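Local atomic coordinates of TqaA (Penicillium aethiopicum, PDB entry 5EGF), a protein that probably closes and releases a peptide by macrocyclization through its C-terminal condensation-like domain, the part of this fungal nonribosomal peptide synthetase that was crystallised. Residues Y70-K75 with L172-S177; I62-F67 with A424-L429; D82-T87 with A195-T200; D93-L98 with P203-F208; N40-T45 with G153-R158. The protein carries 2 engineered substitutions. All coordinates share one frame; numbering follows the deposited sequence.

Contact 1. Residues Y70-K75 with L172-S177; sequences YNWTIK and LTIQIS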
# COMPACT_ATOMS: atom_id res chain seq x y z
N TYR C 70 10.34 36.02 0.98
CA TYR C 70 10.30 36.84 -0.23
C TYR C 70 11.71 37.05 -0.81
O TYR C 70 12.56 37.67 -0.18
CB TYR C 70 9.63 38.16 0.06
CG TYR C 70 8.15 38.05 0.35
CD1 TYR C 70 7.24 37.89 -0.68
CD2 TYR C 70 7.67 38.13 1.64
CE1 TYR C 70 5.89 37.80 -0.44
CE2 TYR C 70 6.30 38.04 1.90
CZ TYR C 70 5.42 37.88 0.86
OH TYR C 70 4.07 37.80 1.11
N ASN C 71 11.93 36.55 -2.02
CA ASN C 71 13.27 36.46 -2.57
C ASN C 71 13.50 37.36 -3.77
O ASN C 71 12.76 37.32 -4.77
CB ASN C 71 13.61 35.02 -2.95
CG ASN C 71 13.13 34.03 -1.92
OD1 ASN C 71 13.24 34.28 -0.71
ND2 ASN C 71 12.58 32.91 -2.38
N TRP C 72 14.54 38.17 -3.67
CA TRP C 72 14.93 39.08 -4.73
C TRP C 72 16.29 38.70 -5.33
O TRP C 72 17.32 38.74 -4.65
CB TRP C 72 14.94 40.50 -4.19
CG TRP C 72 13.57 40.95 -3.73
CD1 TRP C 72 13.06 40.89 -2.46
CD2 TRP C 72 12.52 41.50 -4.55
NE1 TRP C 72 11.78 41.37 -2.44
CE2 TRP C 72 11.42 41.76 -3.70
CE3 TRP C 72 12.41 41.80 -5.91
CZ2 TRP C 72 10.24 42.32 -4.17
CZ3 TRP C 72 11.23 42.35 -6.37
CH2 TRP C 72 10.16 42.60 -5.51
N THR C 73 16.28 38.32 -6.60
CA THR C 73 17.51 38.05 -7.34
C THR C 73 18.03 39.36 -7.92
O THR C 73 17.36 39.99 -8.74
CB THR C 73 17.29 37.03 -8.49
OG1 THR C 73 16.80 35.79 -7.96
CG2 THR C 73 18.59 36.77 -9.23
N ILE C 74 19.23 39.76 -7.48
CA ILE C 74 19.85 41.03 -7.89
C ILE C 74 21.11 40.82 -8.73
O ILE C 74 22.12 40.31 -8.22
CB ILE C 74 20.21 41.90 -6.67
CG1 ILE C 74 18.94 42.37 -5.95
CG2 ILE C 74 21.06 43.08 -7.10
CD1 ILE C 74 19.02 42.28 -4.43
N LYS C 75 21.05 41.21 -10.00
CA LYS C 75 22.20 41.09 -10.89
C LYS C 75 22.66 42.45 -11.41
O LYS C 75 21.85 43.20 -11.98
CB LYS C 75 21.85 40.20 -12.09
CG LYS C 75 21.54 38.76 -11.74
CD LYS C 75 21.18 37.97 -12.97
CE LYS C 75 20.79 36.55 -12.62
NZ LYS C 75 19.53 36.15 -13.32
N LEU C 172 18.52 38.22 -2.18
CA LEU C 172 18.10 38.79 -0.92
C LEU C 172 16.80 38.09 -0.53
O LEU C 172 15.86 38.02 -1.33
CB LEU C 172 17.86 40.29 -1.08
CG LEU C 172 17.65 41.18 0.14
CD1 LEU C 172 16.31 41.90 0.05
CD2 LEU C 172 17.76 40.38 1.42
N THR C 173 16.74 37.53 0.67
CA THR C 173 15.47 36.95 1.08
C THR C 173 14.94 37.58 2.35
O THR C 173 15.67 37.77 3.33
CB THR C 173 15.54 35.42 1.27
OG1 THR C 173 16.05 35.13 2.57
CG2 THR C 173 16.40 34.76 0.19
N ILE C 174 13.65 37.88 2.33
CA ILE C 174 12.99 38.40 3.52
C ILE C 174 12.03 37.34 4.04
O ILE C 174 11.09 36.95 3.33
CB ILE C 174 12.25 39.70 3.20
CG1 ILE C 174 13.22 40.71 2.57
CG2 ILE C 174 11.58 40.26 4.44
CD1 ILE C 174 12.55 41.79 1.77
N GLN C 175 12.26 36.83 5.24
CA GLN C 175 11.31 35.88 5.82
C GLN C 175 10.31 36.59 6.75
O GLN C 175 10.66 37.56 7.42
CB GLN C 175 12.05 34.76 6.55
CG GLN C 175 12.80 33.82 5.64
CD GLN C 175 13.46 32.67 6.38
OE1 GLN C 175 13.30 32.51 7.59
NE2 GLN C 175 14.23 31.88 5.64
N ILE C 176 9.06 36.11 6.79
CA ILE C 176 8.04 36.82 7.56
C ILE C 176 6.79 35.97 7.81
O ILE C 176 6.39 35.19 6.97
CB ILE C 176 7.66 38.14 6.86
CG1 ILE C 176 6.55 38.88 7.62
CG2 ILE C 176 7.25 37.91 5.41
CD1 ILE C 176 6.12 40.18 6.92
N SER C 177 6.20 36.11 8.99
CA SER C 177 4.90 35.48 9.25
C SER C 177 3.75 36.30 8.64
O SER C 177 3.82 37.53 8.55
CB SER C 177 4.67 35.30 10.74
OG SER C 177 3.33 34.92 10.99
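Tyr-70 sets its CG opposite the carbonyl carbon and beside the backbone N (chi1 -69°), and the ring then presents an edge to Ile-176, with CE2 of Tyr-70 3.6 Å from CG2 of Ile-176 and that methyl lying in the ring plane. The two residues belong to neighbouring inner, antiparallel strands of the five-stranded sheet in the first half of the condensation-domain fold. Four straight backbone bonds join these strands, two in each of the hydrogen-bonded pairs Tyr-70/Ile-174 and Trp-72/Leu-172. The bond from Trp-72 N to Leu-172 O, 2.7 Å long and 174° at the hydrogen, arrives in the carbonyl plane. Between these pairs lies the non-hydrogen-bonded pair Asn-71/Thr-173, whose side chains stand side by side on the face covered by helix 132-144; Asn-71 OD1 passes 3.2 Å from Thr-173 CB, while its hydrogen bond goes to Ser-69 OG. On the other face, Tyr-70 and Trp-72 both meet the ring of Phe-190 edge to face, and CD1 of Ile-74 rests 4.1 Å from CB of Leu-172. Ser-177 opens the SHSQWDG sequence, the counterpart of the HHxxxDG signature of condensation domains; its Gly-183, a phosphopantetheine-binding residue, is about 7 Å from the Tyr-70 side chain. Trp-72 NE1 is buried without a polar partner, 4.3 Å from Ile-174 CD1.

Contact 2. Residues I62-F67 with A424-L429; sequences IKRGTF and ARFDPL. With EDO (1,2-ethanediol), chain B.
Arg-64 and Leu-429 cross at about a right angle: CD2 of Leu-429 sits over one face of the guanidinium, toward its rim, 3.0 Å from NH2 of Arg-64. The same arginine runs alongside Phe-426, its guanidinium turned 28° from the ring plane, with CD of Arg-64 3.9 Å from CE1 of Phe-426. Its charged end is held by a salt bridge to Glu-431 and a bond to the carbonyl of Val-60. Thr-66 OG1 meets the Phe-426 ring at its edge, in plane, 3.3 Å from CD1, and is itself bonded to Phe-61 O. The backbones close through Asp-427 N to Arg-64 O, on a lone pair, and through the hydrogen-bonded pair Phe-67/Arg-425. A Schellman motif at Gly-65 ends helix 56-63 and turns the chain into strand 67-75. Strand 417-425 is its neighbour, and beyond it Phe-426 packs on Trp-433 and Trp-267, so residues 424-429 carry the chain from strand 417-425 of the five-stranded sheet to strand 432-438 of the six-stranded one, packing on strand 265-272 on the way.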
# COMPACT_ATOMS: atom_id res chain seq x y z
N ILE C 62 -0.97 32.13 12.12
CA ILE C 62 0.06 31.50 12.94
C ILE C 62 -0.26 30.03 13.15
O ILE C 62 0.64 29.17 13.15
CB ILE C 62 0.22 32.25 14.25
CG1 ILE C 62 1.22 33.39 14.05
CG2 ILE C 62 0.68 31.30 15.37
CD1 ILE C 62 1.05 34.55 14.99
N LYS C 63 -1.55 29.75 13.30
CA LYS C 63 -1.98 28.39 13.51
C LYS C 63 -1.82 27.58 12.23
O LYS C 63 -1.65 26.36 12.27
CB LYS C 63 -3.42 28.36 14.00
CG LYS C 63 -3.53 27.92 15.43
CD LYS C 63 -4.83 27.16 15.63
CE LYS C 63 -6.03 28.09 15.59
NZ LYS C 63 -6.08 28.97 16.81
N ARG C 64 -1.86 28.25 11.09
CA ARG C 64 -1.70 27.53 9.83
C ARG C 64 -0.24 27.50 9.39
O ARG C 64 0.10 26.98 8.31
CB ARG C 64 -2.65 28.06 8.76
CG ARG C 64 -4.06 27.56 8.99
CD ARG C 64 -5.13 28.61 8.68
NE ARG C 64 -6.43 28.15 9.17
CZ ARG C 64 -6.90 28.36 10.39
NH1 ARG C 64 -6.19 29.06 11.26
NH2 ARG C 64 -8.09 27.88 10.75
N GLY C 65 0.62 28.03 10.24
CA GLY C 65 2.04 28.01 9.95
C GLY C 65 2.33 28.80 8.70
O GLY C 65 3.20 28.42 7.91
N THR C 66 1.61 29.91 8.52
CA THR C 66 1.72 30.70 7.30
C THR C 66 3.01 31.50 7.34
O THR C 66 3.20 32.37 8.21
CB THR C 66 0.51 31.61 7.09
OG1 THR C 66 -0.67 30.90 7.50
CG2 THR C 66 0.38 31.99 5.62
N PHE C 67 3.87 31.20 6.38
CA PHE C 67 5.26 31.63 6.43
C PHE C 67 5.82 31.81 5.02
O PHE C 67 5.68 30.94 4.16
CB PHE C 67 6.08 30.59 7.21
CG PHE C 67 7.46 31.07 7.63
CD1 PHE C 67 7.61 32.28 8.29
CD2 PHE C 67 8.60 30.30 7.36
CE1 PHE C 67 8.88 32.73 8.69
CE2 PHE C 67 9.88 30.74 7.76
CZ PHE C 67 10.01 31.96 8.42
N ALA C 424 6.69 29.71 0.01
CA ALA C 424 5.60 29.92 0.95
C ALA C 424 5.00 28.65 1.54
O ALA C 424 4.87 27.62 0.85
CB ALA C 424 4.53 30.80 0.34
N ARG C 425 4.65 28.72 2.82
CA ARG C 425 3.91 27.66 3.49
C ARG C 425 2.56 28.19 3.92
O ARG C 425 2.40 29.38 4.24
CB ARG C 425 4.67 27.15 4.72
CG ARG C 425 6.16 26.90 4.48
CD ARG C 425 6.39 25.86 3.44
NE ARG C 425 5.75 24.59 3.79
CZ ARG C 425 5.64 23.55 2.97
NH1 ARG C 425 6.14 23.63 1.73
NH2 ARG C 425 5.03 22.44 3.36
N PHE C 426 1.59 27.29 3.94
CA PHE C 426 0.24 27.61 4.38
C PHE C 426 -0.55 26.32 4.47
O PHE C 426 -0.69 25.61 3.47
CB PHE C 426 -0.47 28.55 3.41
CG PHE C 426 -1.91 28.80 3.78
CD1 PHE C 426 -2.23 29.43 4.97
CD2 PHE C 426 -2.93 28.40 2.93
CE1 PHE C 426 -3.56 29.66 5.32
CE2 PHE C 426 -4.26 28.62 3.27
CZ PHE C 426 -4.58 29.25 4.47
N ASP C 427 -1.06 26.01 5.65
CA ASP C 427 -1.76 24.75 5.80
C ASP C 427 -3.07 24.89 6.52
O ASP C 427 -3.11 24.98 7.75
CB ASP C 427 -0.86 23.71 6.48
CG ASP C 427 0.32 23.31 5.61
OD1 ASP C 427 0.16 22.40 4.76
OD2 ASP C 427 1.40 23.90 5.77
N PRO C 428 -4.17 24.89 5.75
CA PRO C 428 -5.51 25.12 6.31
C PRO C 428 -5.83 24.09 7.37
O PRO C 428 -5.16 23.04 7.43
CB PRO C 428 -6.44 24.95 5.10
CG PRO C 428 -5.57 25.20 3.89
CD PRO C 428 -4.19 24.68 4.29
N LEU C 429 -6.81 24.40 8.22
CA LEU C 429 -7.26 23.47 9.25
C LEU C 429 -8.48 22.69 8.76
O LEU C 429 -8.36 21.85 7.87
CB LEU C 429 -7.56 24.21 10.56
CG LEU C 429 -6.45 24.45 11.59
CD1 LEU C 429 -5.05 24.59 11.01
CD2 LEU C 429 -6.81 25.69 12.39
C1 EDO B . 2.60 24.69 1.67
O1 EDO B . 2.37 24.55 3.08
C2 EDO B . 1.29 24.52 0.91
O2 EDO B . 0.43 25.68 1.05

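Contact 3. Residues D82-T87 with A195-T200; sequences DRLRET and AIYNQT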
# COMPACT_ATOMS: atom_id res chain seq x y z
N ASP C 82 27.17 46.64 1.62
CA ASP C 82 27.15 47.27 2.94
C ASP C 82 25.86 48.04 3.13
O ASP C 82 25.31 48.06 4.23
CB ASP C 82 28.36 48.19 3.12
CG ASP C 82 29.39 47.60 4.06
OD1 ASP C 82 28.98 46.94 5.04
OD2 ASP C 82 30.60 47.81 3.83
N ARG C 83 25.39 48.66 2.05
CA ARG C 83 24.14 49.41 2.08
C ARG C 83 22.93 48.49 2.17
O ARG C 83 21.93 48.81 2.81
CB ARG C 83 24.03 50.33 0.87
CG ARG C 83 24.08 51.80 1.23
CD ARG C 83 23.47 52.66 0.14
NE ARG C 83 24.17 53.94 0.05
CZ ARG C 83 25.16 54.18 -0.80
NH1 ARG C 83 25.56 53.23 -1.64
NH2 ARG C 83 25.75 55.37 -0.83
N LEU C 84 23.01 47.34 1.50
CA LEU C 84 21.95 46.36 1.57
C LEU C 84 21.75 45.94 3.02
O LEU C 84 20.63 45.86 3.50
CB LEU C 84 22.29 45.14 0.72
CG LEU C 84 21.50 44.81 -0.55
CD1 LEU C 84 21.10 43.35 -0.52
CD2 LEU C 84 20.27 45.68 -0.76
N ARG C 85 22.86 45.68 3.70
CA ARG C 85 22.81 45.30 5.12
C ARG C 85 22.11 46.34 6.00
O ARG C 85 21.26 45.99 6.82
CB ARG C 85 24.22 45.04 5.65
CG ARG C 85 24.86 43.78 5.11
CD ARG C 85 26.23 43.59 5.74
NE ARG C 85 27.02 42.57 5.06
CZ ARG C 85 27.84 42.80 4.04
NH1 ARG C 85 27.97 44.03 3.56
NH2 ARG C 85 28.52 41.81 3.48
N GLU C 86 22.47 47.61 5.83
CA GLU C 86 21.91 48.70 6.63
C GLU C 86 20.43 48.88 6.33
O GLU C 86 19.63 49.06 7.25
CB GLU C 86 22.63 50.01 6.34
CG GLU C 86 24.15 49.92 6.22
CD GLU C 86 24.75 51.16 5.57
OE1 GLU C 86 23.98 52.04 5.12
OE2 GLU C 86 26.00 51.25 5.50
N THR C 87 20.07 48.88 5.05
CA THR C 87 18.66 48.92 4.66
C THR C 87 17.82 47.94 5.49
O THR C 87 16.74 48.29 5.98
CB THR C 87 18.47 48.61 3.16
OG1 THR C 87 19.32 49.46 2.37
CG2 THR C 87 17.03 48.86 2.76
N ALA C 195 13.47 52.36 -1.13
CA ALA C 195 13.64 53.79 -0.90
C ALA C 195 14.76 54.04 0.10
O ALA C 195 15.63 54.87 -0.13
CB ALA C 195 12.34 54.41 -0.41
N ILE C 196 14.71 53.34 1.23
CA ILE C 196 15.74 53.43 2.24
C ILE C 196 17.10 53.17 1.62
O ILE C 196 18.08 53.81 1.98
CB ILE C 196 15.51 52.41 3.35
CG1 ILE C 196 14.28 52.79 4.18
CG2 ILE C 196 16.74 52.27 4.24
CD1 ILE C 196 14.00 51.84 5.35
N TYR C 197 17.16 52.23 0.69
CA TYR C 197 18.42 51.83 0.08
C TYR C 197 18.94 52.93 -0.84
O TYR C 197 20.13 53.25 -0.87
CB TYR C 197 18.25 50.51 -0.67
CG TYR C 197 19.44 50.12 -1.52
CD1 TYR C 197 19.57 50.58 -2.82
CD2 TYR C 197 20.44 49.29 -1.01
CE1 TYR C 197 20.66 50.22 -3.61
CE2 TYR C 197 21.54 48.93 -1.79
CZ TYR C 197 21.64 49.40 -3.08
OH TYR C 197 22.72 49.05 -3.87
N ASN C 198 18.02 53.50 -1.62
CA ASN C 198 18.38 54.58 -2.52
C ASN C 198 18.53 55.93 -1.80
O ASN C 198 18.63 56.98 -2.44
CB ASN C 198 17.32 54.72 -3.62
CG ASN C 198 17.31 53.54 -4.58
OD1 ASN C 198 18.35 53.01 -4.96
ND2 ASN C 198 16.11 53.12 -4.98
N GLN C 199 18.60 55.90 -0.46
CA GLN C 199 18.26 57.07 0.36
C GLN C 199 17.43 58.12 -0.38
O GLN C 199 17.85 59.25 -0.61
CB GLN C 199 19.45 57.69 1.11
CG GLN C 199 20.74 57.80 0.36
CD GLN C 199 21.68 56.65 0.63
OE1 GLN C 199 22.53 56.34 -0.20
NE2 GLN C 199 21.52 55.99 1.78
N THR C 200 16.25 57.66 -0.79
CA THR C 200 15.13 58.52 -1.13
C THR C 200 14.38 58.75 0.18
O THR C 200 14.23 57.83 0.98
CB THR C 200 14.18 57.84 -2.13
OG1 THR C 200 14.53 58.22 -3.47
CG2 THR C 200 12.71 58.21 -1.83
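Thr-87, Leu-84 and Arg-83 of helix 81-94 pack round Tyr-197 in the last turn of helix 186-197, a helix-to-helix contact in the layer covering one face of the five-stranded sheet. The phenol swings out with CG opposite the backbone N (chi1 171°), which carries its ring across toward helix 81-94. Thr-87 OG1 comes to the edge of this ring, in its plane, and is 3.4 Å from Tyr-197 CB. Leu-84 crosses obliquely, with CD2 3.6 Å from Tyr-197 CD2, while CB of Arg-83 lies 3.9 Å from Tyr-197 CE2. Thr-87 turns its other branch to Ile-196: the two CG2 methyls of Thr-87 and Ile-196 slide past each other 3.7 Å apart. The hydroxyl of Thr-87 also donates to Arg-83 O at 2.7 Å, from above the carbonyl plane, and the Thr-87 N-H reaches that oxygen from the opposite face. With an alanine here, Arg-83 O would probably keep just its helical bond from the backbone N-H, and a gap would be likely to open beside Ile-196 and the Tyr-197 ring. Farther out, NE of Arg-83 stands 2.9 Å from OE1 of Gln-199, their flat groups turned 58° from each other. Helices lying together on a mixed sheet in this way belong to the alpha/beta layering of the chloramphenicol-acetyltransferase-like half-domains from which condensation domains are built.

Contact 4. Residues D93-L98 with P203-F208; sequences DRHSIL and PPTSDF. With EDO (1,2-ethanediol), chain Z.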
# COMPACT_ATOMS: atom_id res chain seq x y z
N ASP C 93 13.60 49.09 11.69
CA ASP C 93 13.50 50.20 12.65
C ASP C 93 12.16 50.92 12.55
O ASP C 93 11.55 51.27 13.55
CB ASP C 93 14.61 51.23 12.43
CG ASP C 93 15.92 50.82 13.06
OD1 ASP C 93 15.89 49.99 13.99
OD2 ASP C 93 16.98 51.32 12.62
N ARG C 94 11.73 51.15 11.32
CA ARG C 94 10.56 51.98 11.08
C ARG C 94 9.22 51.23 11.08
O ARG C 94 8.16 51.86 11.11
CB ARG C 94 10.72 52.72 9.76
CG ARG C 94 10.83 51.82 8.57
CD ARG C 94 10.14 52.47 7.40
NE ARG C 94 9.40 53.67 7.80
CZ ARG C 94 8.66 54.39 6.97
NH1 ARG C 94 8.55 54.03 5.70
NH2 ARG C 94 8.02 55.47 7.40
N HIS C 95 9.27 49.91 11.04
CA HIS C 95 8.04 49.11 11.04
C HIS C 95 8.02 48.19 12.25
O HIS C 95 8.65 47.14 12.25
CB HIS C 95 7.94 48.29 9.75
CG HIS C 95 7.69 49.11 8.51
ND1 HIS C 95 6.58 49.91 8.35
CD2 HIS C 95 8.40 49.22 7.36
CE1 HIS C 95 6.62 50.48 7.16
NE2 HIS C 95 7.71 50.08 6.54
N SER C 96 7.29 48.57 13.30
CA SER C 96 7.41 47.83 14.55
C SER C 96 6.89 46.39 14.49
O SER C 96 7.32 45.53 15.29
CB SER C 96 6.77 48.60 15.72
OG SER C 96 5.37 48.72 15.55
N ILE C 97 5.98 46.11 13.56
CA ILE C 97 5.55 44.73 13.33
C ILE C 97 6.74 43.84 12.94
O ILE C 97 6.77 42.66 13.30
CB ILE C 97 4.41 44.62 12.30
CG1 ILE C 97 3.78 43.23 12.34
CG2 ILE C 97 4.90 44.97 10.90
CD1 ILE C 97 3.39 42.74 13.73
N LEU C 98 7.72 44.40 12.25
CA LEU C 98 8.90 43.65 11.86
C LEU C 98 9.83 43.36 13.05
O LEU C 98 10.76 42.55 12.94
CB LEU C 98 9.66 44.37 10.77
CG LEU C 98 8.83 44.66 9.53
CD1 LEU C 98 9.66 45.41 8.48
CD2 LEU C 98 8.28 43.35 8.96
N PRO C 203 8.09 59.39 4.08
CA PRO C 203 7.16 59.92 5.07
C PRO C 203 7.29 59.17 6.39
O PRO C 203 8.00 58.17 6.45
CB PRO C 203 5.79 59.64 4.45
CG PRO C 203 6.02 58.61 3.40
CD PRO C 203 7.39 58.89 2.88
N PRO C 204 6.64 59.67 7.46
CA PRO C 204 6.46 58.87 8.67
C PRO C 204 5.22 57.98 8.55
O PRO C 204 4.40 58.16 7.63
CB PRO C 204 6.27 59.93 9.76
CG PRO C 204 5.66 61.08 9.04
CD PRO C 204 6.26 61.07 7.66
N THR C 205 5.08 57.01 9.45
CA THR C 205 4.07 55.97 9.30
C THR C 205 3.71 55.36 10.66
O THR C 205 4.47 55.50 11.63
CB THR C 205 4.59 54.85 8.36
OG1 THR C 205 3.53 53.94 8.04
CG2 THR C 205 5.75 54.10 9.02
N SER C 206 2.59 54.66 10.72
CA SER C 206 2.08 54.13 11.99
C SER C 206 2.45 52.67 12.26
O SER C 206 2.57 51.86 11.34
CB SER C 206 0.56 54.29 12.06
OG SER C 206 0.15 55.64 11.90
N ASP C 207 2.63 52.36 13.55
CA ASP C 207 2.79 50.97 14.00
C ASP C 207 1.49 50.20 13.73
O ASP C 207 0.40 50.78 13.72
CB ASP C 207 3.09 50.93 15.51
CG ASP C 207 4.51 51.36 15.86
OD1 ASP C 207 5.14 52.09 15.07
OD2 ASP C 207 4.99 50.97 16.95
N PHE C 208 1.60 48.89 13.51
CA PHE C 208 0.41 48.05 13.48
C PHE C 208 -0.28 48.15 14.83
O PHE C 208 -1.52 48.23 14.92
CB PHE C 208 0.78 46.59 13.15
CG PHE C 208 -0.39 45.63 13.29
CD1 PHE C 208 -1.41 45.63 12.35
CD2 PHE C 208 -0.47 44.75 14.36
CE1 PHE C 208 -2.52 44.77 12.47
CE2 PHE C 208 -1.57 43.88 14.49
CZ PHE C 208 -2.59 43.89 13.54
C1 EDO Z . 2.61 45.20 16.41
O1 EDO Z . 3.29 44.08 16.99
C2 EDO Z . 3.62 46.25 15.97
O2 EDO Z . 2.97 47.28 15.20
O HOH W 1 4.10 48.12 11.55
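Most unusually, Arg-94 lays one face of its guanidinium against a methyl group, CG2 of Thr-205, which comes within 3.1 Å of NH2 of Arg-94. The arginine gets there by a strained path: CG is wedged between the backbone N and the carbonyl carbon (chi1 62°), and chi3 is nearly eclipsed at -9°. NH2 also makes a weak, bent bond of 2.9 Å to Pro-203 O. The charge finds its stronger mate in Asp-192, whose OD2 takes a salt bridge from Arg-94 NH1 and a hydrogen bond from His-95 NE2. Farther along, OD2 of Asp-207 lies 2.7 Å from OG of Ser-96, although the modelled place of that hydroxyl is doubtful. Shortening Asp-207 to an alanine is likely to take the carboxylate from beside Ser-96 and open a gap between the two chain runs. These go in nearly the same direction, 18° apart, and are spanned by a water that accepts from Phe-208 N at 3.3 Å and, weakly, from Ile-97 N. Beyond, CB of Ile-97 packs 4.2 Å from CB of Phe-208. The arrangement is that of a connecting loop strapped along the end of helix 81-94 on its way from helix 186-197 to helix 208-217, within the first half of the condensation-domain fold.

Contact 5. Residues N40-T45 with G153-R158; sequences NVIPVT and GSLPVR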
# COMPACT_ATOMS: atom_id res chain seq x y z
N ASN C 40 17.68 33.01 25.44
CA ASN C 40 18.25 33.27 24.11
C ASN C 40 17.27 33.07 22.97
O ASN C 40 17.63 32.55 21.92
CB ASN C 40 19.52 32.45 23.89
CG ASN C 40 20.70 32.99 24.66
OD1 ASN C 40 21.28 32.30 25.50
ND2 ASN C 40 21.06 34.24 24.38
N VAL C 41 16.03 33.48 23.19
CA VAL C 41 15.01 33.48 22.16
C VAL C 41 15.03 34.80 21.41
O VAL C 41 14.67 34.87 20.24
CB VAL C 41 13.61 33.27 22.77
CG1 VAL C 41 12.57 33.22 21.66
CG2 VAL C 41 13.58 32.00 23.62
N ILE C 42 15.46 35.85 22.11
CA ILE C 42 15.58 37.19 21.54
C ILE C 42 16.86 37.86 22.02
O ILE C 42 17.42 37.45 23.03
CB ILE C 42 14.41 38.09 21.96
CG1 ILE C 42 14.20 38.00 23.48
CG2 ILE C 42 13.14 37.73 21.21
CD1 ILE C 42 13.00 38.81 23.97
N PRO C 43 17.32 38.90 21.30
CA PRO C 43 18.55 39.60 21.67
C PRO C 43 18.56 40.09 23.12
O PRO C 43 17.54 40.59 23.62
CB PRO C 43 18.57 40.79 20.70
CG PRO C 43 17.79 40.32 19.53
CD PRO C 43 16.69 39.48 20.10
N VAL C 44 19.71 39.96 23.80
CA VAL C 44 19.86 40.41 25.18
C VAL C 44 19.88 41.94 25.31
O VAL C 44 19.63 42.48 26.39
CB VAL C 44 21.12 39.82 25.84
CG1 VAL C 44 20.78 38.53 26.58
CG2 VAL C 44 22.22 39.59 24.81
N THR C 45 20.17 42.64 24.22
CA THR C 45 20.25 44.09 24.25
C THR C 45 18.94 44.75 23.83
O THR C 45 18.88 45.96 23.63
CB THR C 45 21.40 44.62 23.36
OG1 THR C 45 21.17 44.27 21.99
CG2 THR C 45 22.74 44.04 23.85
N GLY C 153 8.49 32.37 20.26
CA GLY C 153 8.93 33.71 20.60
C GLY C 153 10.00 34.35 19.72
O GLY C 153 10.08 35.59 19.65
N SER C 154 10.82 33.54 19.06
CA SER C 154 11.87 34.07 18.19
C SER C 154 11.28 34.91 17.06
O SER C 154 10.15 34.65 16.60
CB SER C 154 12.76 32.95 17.65
OG SER C 154 12.93 33.07 16.24
N LEU C 155 12.03 35.91 16.62
CA LEU C 155 11.54 36.85 15.63
C LEU C 155 11.39 36.20 14.26
O LEU C 155 12.37 35.68 13.70
CB LEU C 155 12.42 38.10 15.58
CG LEU C 155 12.39 38.87 16.90
CD1 LEU C 155 13.80 39.26 17.34
CD2 LEU C 155 11.46 40.08 16.83
N PRO C 156 10.16 36.21 13.72
CA PRO C 156 9.91 35.64 12.40
C PRO C 156 10.62 36.42 11.29
O PRO C 156 11.08 35.80 10.34
CB PRO C 156 8.38 35.77 12.24
CG PRO C 156 7.86 35.72 13.64
CD PRO C 156 8.91 36.46 14.46
N VAL C 157 10.70 37.74 11.40
CA VAL C 157 11.28 38.54 10.33
C VAL C 157 12.81 38.46 10.35
O VAL C 157 13.46 38.89 11.31
CB VAL C 157 10.81 39.99 10.39
CG1 VAL C 157 11.74 40.87 9.56
CG2 VAL C 157 9.34 40.10 9.90
N ARG C 158 13.38 37.87 9.30
CA ARG C 158 14.82 37.62 9.25
C ARG C 158 15.35 37.68 7.83
O ARG C 158 14.65 37.36 6.88
CB ARG C 158 15.18 36.30 9.93
CG ARG C 158 15.05 36.39 11.44
CD ARG C 158 15.89 35.36 12.16
NE ARG C 158 15.52 34.00 11.78
CZ ARG C 158 16.04 32.92 12.34
NH1 ARG C 158 16.96 33.04 13.30
NH2 ARG C 158 15.66 31.71 11.94
O HOH W 2 14.28 36.00 18.01
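Val-41 makes the closest van der Waals contact, pressing its CG1 methyl on the peptide between Gly-153 and Ser-154, with CG1 of Val-41 3.2 Å from N of Ser-154. This branch stands opposite the backbone N of Val-41 (chi1 -178°), the setting that directs it at the neighbouring loop. At the backbone angles of Gly-153 (phi 116°) a beta carbon would jam against the preceding carbonyl oxygen, and it would also run into the Val-41 methyl. A second apolar group gathers at Leu-155, whose CD1 lies 4.0 Å from CD of Pro-43 and 4.2 Å from CG2 of Ile-42. Leu-114 of strand 110-115 touches both Ile-42 and Leu-155, and helix 30-37 packs on Ile-42 as well. The polar part is indirect. One water donates to Val-41 O (2.5 Å) and accepts from Leu-155 N (2.6 Å), joining the two backbones; the exact lengths are less sure. Val-41 O also receives a CA-H...O contact from Ser-154, whose CA is 3.6 Å from that oxygen. With no direct hydrogen bond between them, the two irregular loops, one ahead of strand 47-53 and the other ahead of strand 158-163, are held by van der Waals contact, apolar packing and a single bridging water.

How the contacts relate
Contact 1 is the fully buried one, joined by regular backbone bonds; the other four are only partly buried; contact 2 still has backbone bonds, while contacts 3 to 5 rely mainly on side chains or water. Contact 2 meets the same sheet at its outer strand 417-425, where one bonded pair gives way to loop, and touches contact 1 through Phe-67 and Gln-175. Contacts 3 and 4 share helix 81-94: the first is mainly apolar, with Leu-84 reaching Leu-172 of the sheet, while the second is polar and partly water-mediated. Contact 5 joins loops without a direct hydrogen bond, yet its Arg-158 O probably accepts from Gln-175 N of contact 1, and Val-157 packs on Leu-98 of contact 4.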